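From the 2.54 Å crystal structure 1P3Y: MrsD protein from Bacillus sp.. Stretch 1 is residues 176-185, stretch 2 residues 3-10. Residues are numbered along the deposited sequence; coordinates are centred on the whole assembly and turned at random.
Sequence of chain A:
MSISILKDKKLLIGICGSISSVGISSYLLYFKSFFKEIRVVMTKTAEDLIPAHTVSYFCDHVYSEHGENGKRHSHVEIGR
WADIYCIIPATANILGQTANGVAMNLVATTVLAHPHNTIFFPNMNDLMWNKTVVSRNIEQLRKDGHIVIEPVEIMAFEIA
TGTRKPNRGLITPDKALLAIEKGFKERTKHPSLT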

ATOM      1  N   ALA A 176      -9.021 -44.124   5.620  1.00 59.81           N
ATOM      2  CA  ALA A 176      -9.876 -42.987   5.290  1.00 56.15           C
ATOM      3  C   ALA A 176     -10.708 -43.248   4.034  1.00 54.20           C
ATOM      4  O   ALA A 176     -11.912 -42.960   4.000  1.00 48.85           O
ATOM      5  CB  ALA A 176      -9.031 -41.750   5.110  1.00 55.95           C
ATOM      6  N   LEU A 177     -10.071 -43.787   2.998  1.00 53.24           N
ATOM      7  CA  LEU A 177     -10.789 -44.090   1.761  1.00 59.62           C
ATOM      8  C   LEU A 177     -11.953 -45.041   2.066  1.00 61.26           C
ATOM      9  O   LEU A 177     -13.088 -44.821   1.623  1.00 59.15           O
ATOM     10  CB  LEU A 177      -9.846 -44.728   0.732  1.00 61.86           C
ATOM     11  CG  LEU A 177     -10.479 -45.323  -0.538  1.00 63.81           C
ATOM     12  CD1 LEU A 177     -11.386 -44.303  -1.228  1.00 61.52           C
ATOM     13  CD2 LEU A 177      -9.356 -45.775  -1.479  1.00 64.51           C
ATOM     14  N   LEU A 178     -11.663 -46.089   2.840  1.00 60.79           N
ATOM     15  CA  LEU A 178     -12.677 -47.065   3.213  1.00 62.30           C
ATOM     16  C   LEU A 178     -13.827 -46.384   3.953  1.00 62.07           C
ATOM     17  O   LEU A 178     -15.009 -46.642   3.669  1.00 62.08           O
ATOM     18  CB  LEU A 178     -12.056 -48.163   4.082  1.00 61.99           C
ATOM     19  CG  LEU A 178     -10.934 -48.980   3.418  1.00 65.15           C
ATOM     20  CD1 LEU A 178     -10.384 -49.989   4.422  1.00 61.76           C
ATOM     21  CD2 LEU A 178     -11.456 -49.702   2.173  1.00 57.64           C
ATOM     22  N   ALA A 179     -13.482 -45.508   4.896  1.00 60.42           N
ATOM     23  CA  ALA A 179     -14.496 -44.790   5.657  1.00 56.50           C
ATOM     24  C   ALA A 179     -15.365 -43.968   4.699  1.00 58.84           C
ATOM     25  O   ALA A 179     -16.580 -43.871   4.885  1.00 61.39           O
ATOM     26  CB  ALA A 179     -13.837 -43.902   6.688  1.00 51.72           C
ATOM     27  N   ILE A 180     -14.754 -43.392   3.665  1.00 58.69           N
ATOM     28  CA  ILE A 180     -15.526 -42.613   2.706  1.00 63.22           C
ATOM     29  C   ILE A 180     -16.514 -43.540   1.989  1.00 65.54           C
ATOM     30  O   ILE A 180     -17.704 -43.223   1.869  1.00 62.43           O
ATOM     31  CB  ILE A 180     -14.626 -41.946   1.619  1.00 67.33           C
ATOM     32  CG1 ILE A 180     -13.525 -41.104   2.262  1.00 62.70           C
ATOM     33  CG2 ILE A 180     -15.485 -41.068   0.699  1.00 60.93           C
ATOM     34  CD1 ILE A 180     -14.039 -39.993   3.096  1.00 70.09           C
ATOM     35  N   GLU A 181     -16.013 -44.686   1.518  1.00 69.34           N
ATOM     36  CA  GLU A 181     -16.839 -45.656   0.794  1.00 71.35           C
ATOM     37  C   GLU A 181     -18.002 -46.169   1.635  1.00 67.54           C
ATOM     38  O   GLU A 181     -19.142 -46.247   1.163  1.00 66.55           O
ATOM     39  CB  GLU A 181     -15.991 -46.837   0.314  1.00 77.18           C
ATOM     40  CG  GLU A 181     -16.743 -47.774  -0.640  1.00 89.75           C
ATOM     41  CD  GLU A 181     -17.128 -49.105  -0.000  1.00 97.45           C
ATOM     42  OE1 GLU A 181     -17.938 -49.857  -0.608  1.00100.16           O
ATOM     43  OE2 GLU A 181     -16.610 -49.397   1.106  1.00 99.72           O
ATOM     44  N   LYS A 182     -17.718 -46.512   2.883  1.00 63.43           N
ATOM     45  CA  LYS A 182     -18.762 -46.997   3.771  1.00 66.49           C
ATOM     46  C   LYS A 182     -19.855 -45.938   3.964  1.00 67.49           C
ATOM     47  O   LYS A 182     -21.047 -46.240   3.881  1.00 67.13           O
ATOM     48  CB  LYS A 182     -18.148 -47.384   5.120  1.00 66.64           C
ATOM     49  CG  LYS A 182     -19.134 -47.882   6.149  1.00 67.03           C
ATOM     50  CD  LYS A 182     -18.384 -48.416   7.364  1.00 76.80           C
ATOM     51  CE  LYS A 182     -19.342 -48.960   8.424  1.00 82.33           C
ATOM     52  NZ  LYS A 182     -20.398 -47.965   8.803  1.00 86.96           N
ATOM     53  N   GLY A 183     -19.438 -44.696   4.207  1.00 69.22           N
ATOM     54  CA  GLY A 183     -20.385 -43.611   4.413  1.00 68.62           C
ATOM     55  C   GLY A 183     -21.290 -43.343   3.222  1.00 69.54           C
ATOM     56  O   GLY A 183     -22.463 -42.969   3.383  1.00 68.83           O
ATOM     57  N   PHE A 184     -20.746 -43.527   2.024  1.00 69.15           N
ATOM     58  CA  PHE A 184     -21.505 -43.314   0.801  1.00 71.92           C
ATOM     59  C   PHE A 184     -22.607 -44.384   0.640  1.00 73.54           C
ATOM     60  O   PHE A 184     -22.673 -45.063  -0.374  1.00 74.98           O
ATOM     61  CB  PHE A 184     -20.549 -43.330  -0.406  1.00 68.64           C
ATOM     62  CG  PHE A 184     -21.234 -43.117  -1.723  1.00 71.78           C
ATOM     63  CD1 PHE A 184     -21.968 -41.956  -1.961  1.00 73.82           C
ATOM     64  CD2 PHE A 184     -21.191 -44.101  -2.711  1.00 71.48           C
ATOM     65  CE1 PHE A 184     -22.661 -41.776  -3.167  1.00 74.65           C
ATOM     66  CE2 PHE A 184     -21.878 -43.938  -3.921  1.00 71.78           C
ATOM     67  CZ  PHE A 184     -22.616 -42.772  -4.150  1.00 73.28           C
ATOM     68  N   LYS A 185     -23.465 -44.539   1.646  1.00 75.27           N
ATOM     69  CA  LYS A 185     -24.548 -45.521   1.572  1.00 73.76           C
ATOM     70  C   LYS A 185     -25.764 -45.012   2.334  1.00 69.26           C
ATOM     71  O   LYS A 185     -25.880 -45.237   3.533  1.00 63.64           O
ATOM     72  CB  LYS A 185     -24.108 -46.861   2.162  1.00 71.24           C
ATOM     73  CG  LYS A 185     -22.714 -47.319   1.761  1.00 78.94           C
ATOM     74  CD  LYS A 185     -22.650 -47.860   0.345  1.00 81.07           C
ATOM     75  CE  LYS A 185     -21.262 -48.440   0.050  1.00 84.10           C
ATOM     76  NZ  LYS A 185     -21.037 -48.754  -1.409  1.00 84.77           N
TER
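Stretch 2 3-10: ISILKDKK

What shape does the backbone of stretch 2 take as it meets stretch 1? Stretch 1 is the end of a helix that runs through G183, with F184 the first residue to leave helical phi/psi. Residues 3-10 make no regular element against it at first: a type I beta turn runs from I3 to L6, with L6 N donating a backbone hydrogen bond to I3 O at 3.3 Å, and residues 4-7 keep helical phi/psi without the regular bonds. A further hydrogen bond, K9 N to L6 O at 2.7 Å, follows; the chain is extended at K9 and K10 is in a strand.

How do the two backbones run relative to one another? The closest approach of the CA atoms is between E181 and I3, 6.1 Å apart. From there the contacts broadly advance together: I3 meets E181, I5 meets F184 and K185, and K9 meets F184. L6 breaks this simple order, because its side chain reaches back along the helix to L177 as well as forward to F184.

Which apolar side chains hold the two together? L6 is the central piece. Its CA-to-CB bond points sideways, but its rotamer is m, t and its end comes nearer stretch 1. L6 CD1 lies 4.1 Å from L177 CD1 and 3.9 Å from E181 CB. L177 and E181 are four residues apart, about one turn of the helix, and CD1 touches both; the other methyl, L6 CD2, sits 3.9 Å from F184 CD2, just past the helix. The CA-to-CB bond of F184 points toward stretch 2 (chi1 is t), and I5 CG1 meets its ring at the edge, near the ring plane, 3.7 Å from F184 CE2.

What do the charged side chains contribute? No hydrogen bond joins the stretches; K9 and E181 approach closest through carbon, K185 through its nitrogen. K9 CE comes within 3.6 Å of F184 CZ, so the lysine's aliphatic part packs near the ring, at an oblique position. The CA-to-CB bond of E181 points toward stretch 2, and E181 CD is 3.5 Å from I3 CD1. Its carboxylate finds its charge partner within its own stretch, in a salt bridge from K185 NZ to E181 OE1 at 3.4 Å, whose hydrogen bond is weak. The same lysine nitrogen, K185 NZ, lies 4.3 Å from I5 CG2.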

ATOM      1  N   ILE A   3     -16.461 -50.254  -3.852  1.00 85.08           N
ATOM      2  CA  ILE A   3     -15.323 -49.283  -3.935  1.00 85.71           C
ATOM      3  C   ILE A   3     -15.186 -48.693  -5.335  1.00 87.21           C
ATOM      4  O   ILE A   3     -14.872 -47.514  -5.493  1.00 88.31           O
ATOM      5  CB  ILE A   3     -13.963 -49.945  -3.537  1.00 83.46           C
ATOM      6  CG1 ILE A   3     -13.834 -50.029  -2.009  1.00 83.16           C
ATOM      7  CG2 ILE A   3     -12.799 -49.152  -4.106  1.00 79.69           C
ATOM      8  CD1 ILE A   3     -14.676 -51.124  -1.358  1.00 81.66           C
ATOM      9  N   SER A   4     -15.421 -49.515  -6.349  1.00 88.98           N
ATOM     10  CA  SER A   4     -15.314 -49.072  -7.738  1.00 90.18           C
ATOM     11  C   SER A   4     -16.467 -48.140  -8.114  1.00 88.11           C
ATOM     12  O   SER A   4     -16.504 -47.579  -9.213  1.00 86.60           O
ATOM     13  CB  SER A   4     -15.295 -50.290  -8.671  1.00 94.19           C
ATOM     14  OG  SER A   4     -16.391 -51.160  -8.407  1.00 98.30           O
ATOM     15  N   ILE A   5     -17.412 -47.990  -7.194  1.00 84.89           N
ATOM     16  CA  ILE A   5     -18.565 -47.129  -7.414  1.00 85.24           C
ATOM     17  C   ILE A   5     -18.152 -45.651  -7.355  1.00 83.87           C
ATOM     18  O   ILE A   5     -18.769 -44.787  -7.984  1.00 84.97           O
ATOM     19  CB  ILE A   5     -19.663 -47.409  -6.341  1.00 86.94           C
ATOM     20  CG1 ILE A   5     -20.828 -46.425  -6.494  1.00 88.63           C
ATOM     21  CG2 ILE A   5     -19.067 -47.319  -4.943  1.00 85.41           C
ATOM     22  CD1 ILE A   5     -21.580 -46.555  -7.815  1.00 91.43           C
ATOM     23  N   LEU A   6     -17.093 -45.377  -6.602  1.00 80.01           N
ATOM     24  CA  LEU A   6     -16.592 -44.021  -6.428  1.00 76.17           C
ATOM     25  C   LEU A   6     -15.888 -43.473  -7.675  1.00 78.29           C
ATOM     26  O   LEU A   6     -15.903 -42.261  -7.908  1.00 77.48           O
ATOM     27  CB  LEU A   6     -15.646 -43.979  -5.215  1.00 68.19           C
ATOM     28  CG  LEU A   6     -16.239 -44.529  -3.902  1.00 65.51           C
ATOM     29  CD1 LEU A   6     -15.179 -44.604  -2.811  1.00 61.35           C
ATOM     30  CD2 LEU A   6     -17.406 -43.657  -3.457  1.00 62.93           C
ATOM     31  N   LYS A   7     -15.289 -44.362  -8.474  1.00 79.26           N
ATOM     32  CA  LYS A   7     -14.562 -43.970  -9.687  1.00 76.63           C
ATOM     33  C   LYS A   7     -15.326 -42.957 -10.538  1.00 75.16           C
ATOM     34  O   LYS A   7     -14.742 -42.261 -11.358  1.00 74.27           O
ATOM     35  N   ASP A   8     -16.632 -42.868 -10.337  1.00 75.57           N
ATOM     36  CA  ASP A   8     -17.448 -41.941 -11.113  1.00 81.27           C
ATOM     37  C   ASP A   8     -18.181 -40.906 -10.255  1.00 80.22           C
ATOM     38  O   ASP A   8     -19.269 -40.434 -10.608  1.00 79.30           O
ATOM     39  CB  ASP A   8     -18.450 -42.735 -11.966  1.00 88.75           C
ATOM     40  CG  ASP A   8     -18.941 -44.003 -11.270  1.00 96.80           C
ATOM     41  OD1 ASP A   8     -19.700 -43.879 -10.276  1.00 98.39           O
ATOM     42  OD2 ASP A   8     -18.558 -45.122 -11.717  1.00 98.67           O
ATOM     43  N   LYS A   9     -17.571 -40.556  -9.126  1.00 78.22           N
ATOM     44  CA  LYS A   9     -18.143 -39.575  -8.209  1.00 73.07           C
ATOM     45  C   LYS A   9     -17.204 -38.373  -8.011  1.00 68.56           C
ATOM     46  O   LYS A   9     -15.976 -38.489  -8.116  1.00 61.79           O
ATOM     47  CB  LYS A   9     -18.435 -40.237  -6.859  1.00 74.93           C
ATOM     48  CG  LYS A   9     -19.439 -41.367  -6.921  1.00 72.56           C
ATOM     49  CD  LYS A   9     -20.804 -40.845  -7.328  1.00 77.42           C
ATOM     50  CE  LYS A   9     -21.815 -41.968  -7.542  1.00 74.06           C
ATOM     51  NZ  LYS A   9     -23.171 -41.375  -7.718  1.00 73.31           N
ATOM     52  N   LYS A  10     -17.799 -37.215  -7.743  1.00 65.58           N
ATOM     53  CA  LYS A  10     -17.044 -35.982  -7.515  1.00 62.32           C
ATOM     54  C   LYS A  10     -16.809 -35.799  -6.010  1.00 58.21           C
ATOM     55  O   LYS A  10     -17.753 -35.765  -5.216  1.00 58.23           O
ATOM     56  CB  LYS A  10     -17.816 -34.787  -8.090  1.00 59.16           C
ATOM     57  CG  LYS A  10     -18.002 -34.879  -9.595  1.00 61.83           C
ATOM     58  CD  LYS A  10     -18.873 -33.765 -10.158  1.00 62.90           C
ATOM     59  CE  LYS A  10     -18.871 -33.829 -11.677  1.00 64.04           C
ATOM     60  NZ  LYS A  10     -19.616 -32.696 -12.308  1.00 71.04           N
TER